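Tapirin (Caldicellulosiruptor kristjanssonii, PDB 6N2B) probably binds cellulose as an adhesion protein of an extreme thermophile, through a calcium-containing C-terminal domain built on a beta-helix. Local coordinates at residues Thr288-Lys293 with Tyr308-Glu313. Residues are numbered along the deposited sequence; the frame is centred on the assembly and turned at random.
Sequences TLNANK and YYKANE
Thr-288 CA lies against Tyr-308 O, the carbonyl that also accepts the N-H of Leu-289 at 3.1 Å. This belongs to an in-register parallel pairing of successive beta-helix coils. Leu-289 O takes the amide of Lys-310, and on the buried face Leu-289 CB meets the edge of the Tyr-309 ring at CD1 (3.7 Å). The Tyr-309 hydroxyl hydrogen-bonds to Asn-287 ND2, and Phe-278 packs edge-to-face on its ring. On the other face Asn-290 and Lys-310 run side by side, ND2 of the amide 3.4 Å from CD of the lysine, while a water joins Asn-290 OD1 to Tyr-308 O. Ala-291 N donates to Lys-310 O, and Ala-291 O receives Asn-312 N. At the corner, Asn-292 O accepts Glu-313 N at 2.9 Å. Asn-292 CG lies anti to the backbone N (chi1 -175°); the side chains of Asn-292 and Asn-312 cross obliquely, amide planes 42° apart. One water links Asn-292 OD1, Asn-312 ND2 and Glu-313 OE2. Lys-293 extends alongside Glu-313, but NZ stops 4.1 Å from OE2, beyond a salt bridge; another water connects NZ to OE1, which also hydrogen-bonds to the Tyr-315 hydroxyl. An alanine in place of Glu-313 would probably leave Lys-293 without its nearby opposite charge and the two waters at its carboxylate without that acceptor. Backbone hydrogen bonds thus hold the coils in register, while the charges past the corner meet through water and probably add less.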
loop_
_atom_site.group_PDB
_atom_site.type_symbol
_atom_site.label_atom_id
_atom_site.label_comp_id
_atom_site.label_asym_id
_atom_site.label_seq_id
_atom_site.Cartn_x
_atom_site.Cartn_y
_atom_site.Cartn_z
ATOM N N THR A 288 11.709 -4.198 4.373
ATOM C CA THR A 288 11.019 -5.318 4.997
ATOM C C THR A 288 9.574 -5.323 4.520
ATOM O O THR A 288 8.975 -4.263 4.334
ATOM C CB THR A 288 11.064 -5.278 6.545
ATOM O OG1 THR A 288 10.500 -4.061 7.026
ATOM C CG2 THR A 288 12.482 -5.379 7.051
ATOM N N LEU A 289 9.027 -6.519 4.322
ATOM C CA LEU A 289 7.607 -6.720 4.072
ATOM C C LEU A 289 7.105 -7.828 4.985
ATOM O O LEU A 289 7.679 -8.916 5.002
ATOM C CB LEU A 289 7.349 -7.085 2.603
ATOM C CG LEU A 289 5.966 -7.681 2.318
ATOM C CD1 LEU A 289 4.878 -6.623 2.408
ATOM C CD2 LEU A 289 5.952 -8.351 0.962
ATOM N N ASN A 290 6.063 -7.549 5.766
ATOM C CA ASN A 290 5.354 -8.559 6.555
ATOM C C ASN A 290 3.897 -8.480 6.148
ATOM O O ASN A 290 3.206 -7.510 6.484
ATOM C CB ASN A 290 5.469 -8.335 8.061
ATOM C CG ASN A 290 6.870 -8.484 8.568
ATOM O OD1 ASN A 290 7.715 -7.599 8.378
ATOM N ND2 ASN A 290 7.134 -9.605 9.240
ATOM N N ALA A 291 3.429 -9.480 5.424
ATOM C CA ALA A 291 2.081 -9.431 4.900
ATOM C C ALA A 291 1.377 -10.732 5.215
ATOM O O ALA A 291 1.988 -11.802 5.242
ATOM C CB ALA A 291 2.059 -9.167 3.394
ATOM N N ASN A 292 0.084 -10.617 5.481
ATOM C CA ASN A 292 -0.723 -11.795 5.760
ATOM C C ASN A 292 -0.998 -12.557 4.467
ATOM O O ASN A 292 -0.469 -13.651 4.254
ATOM C CB ASN A 292 -2.011 -11.368 6.462
ATOM C CG ASN A 292 -2.852 -12.540 6.885
ATOM O OD1 ASN A 292 -2.365 -13.669 6.949
ATOM N ND2 ASN A 292 -4.124 -12.289 7.165
ATOM N N LYS A 293 -1.805 -11.984 3.580
ATOM C CA LYS A 293 -2.112 -12.586 2.288
ATOM C C LYS A 293 -1.695 -11.629 1.176
ATOM O O LYS A 293 -1.965 -10.428 1.248
ATOM C CB LYS A 293 -3.601 -12.931 2.188
ATOM C CG LYS A 293 -4.204 -13.433 3.492
ATOM C CD LYS A 293 -5.664 -13.819 3.338
ATOM C CE LYS A 293 -6.312 -14.102 4.694
ATOM N NZ LYS A 293 -7.566 -14.904 4.565
ATOM N N TYR A 308 13.959 -8.398 3.868
ATOM C CA TYR A 308 13.361 -9.594 4.437
ATOM C C TYR A 308 11.869 -9.512 4.164
ATOM O O TYR A 308 11.168 -8.683 4.754
ATOM C CB TYR A 308 13.668 -9.702 5.928
ATOM C CG TYR A 308 15.120 -10.004 6.173
ATOM C CD1 TYR A 308 16.080 -8.985 6.134
ATOM C CD2 TYR A 308 15.548 -11.312 6.412
ATOM C CE1 TYR A 308 17.429 -9.257 6.343
ATOM C CE2 TYR A 308 16.893 -11.602 6.623
ATOM C CZ TYR A 308 17.830 -10.573 6.587
ATOM O OH TYR A 308 19.165 -10.864 6.795
ATOM N N TYR A 309 11.393 -10.363 3.271
ATOM C CA TYR A 309 10.021 -10.345 2.798
ATOM C C TYR A 309 9.298 -11.580 3.316
ATOM O O TYR A 309 9.669 -12.703 2.974
ATOM C CB TYR A 309 10.008 -10.314 1.277
ATOM C CG TYR A 309 10.808 -9.187 0.680
ATOM C CD1 TYR A 309 10.231 -7.935 0.469
ATOM C CD2 TYR A 309 12.133 -9.368 0.305
ATOM C CE1 TYR A 309 10.957 -6.897 -0.089
ATOM C CE2 TYR A 309 12.873 -8.327 -0.255
ATOM C CZ TYR A 309 12.279 -7.095 -0.454
ATOM O OH TYR A 309 12.998 -6.047 -1.015
ATOM N N LYS A 310 8.263 -11.372 4.115
ATOM C CA LYS A 310 7.453 -12.452 4.654
ATOM C C LYS A 310 6.017 -12.330 4.159
ATOM O O LYS A 310 5.405 -11.263 4.255
ATOM C CB LYS A 310 7.484 -12.442 6.187
ATOM C CG LYS A 310 8.898 -12.516 6.772
ATOM C CD LYS A 310 8.867 -12.411 8.294
ATOM C CE LYS A 310 10.198 -11.941 8.877
ATOM N NZ LYS A 310 11.074 -13.055 9.349
ATOM N N ALA A 311 5.479 -13.417 3.629
ATOM C CA ALA A 311 4.043 -13.548 3.438
ATOM C C ALA A 311 3.585 -14.845 4.092
ATOM O O ALA A 311 4.304 -15.845 4.081
ATOM C CB ALA A 311 3.657 -13.540 1.954
ATOM N N ASN A 312 2.394 -14.828 4.678
ATOM C CA ASN A 312 1.851 -16.068 5.208
ATOM C C ASN A 312 1.141 -16.871 4.130
ATOM O O ASN A 312 1.228 -18.102 4.113
ATOM C CB ASN A 312 0.902 -15.779 6.362
ATOM C CG ASN A 312 0.890 -16.897 7.362
ATOM O OD1 ASN A 312 1.921 -17.210 7.972
ATOM N ND2 ASN A 312 -0.271 -17.531 7.530
ATOM N N GLU A 313 0.403 -16.192 3.251
ATOM C CA GLU A 313 -0.170 -16.784 2.053
ATOM C C GLU A 313 0.287 -15.934 0.889
ATOM O O GLU A 313 0.367 -14.708 1.018
ATOM C CB GLU A 313 -1.696 -16.832 2.099
ATOM C CG GLU A 313 -2.250 -17.056 3.488
ATOM C CD GLU A 313 -3.767 -17.265 3.523
ATOM O OE1 GLU A 313 -4.411 -17.300 2.443
ATOM O OE2 GLU A 313 -4.314 -17.397 4.648
HETATM O O HOH W 1 10.291 -9.005 7.774
HETATM O O HOH W 2 -3.196 -16.352 6.842
HETATM O O HOH W 3 -7.048 -17.191 2.322
#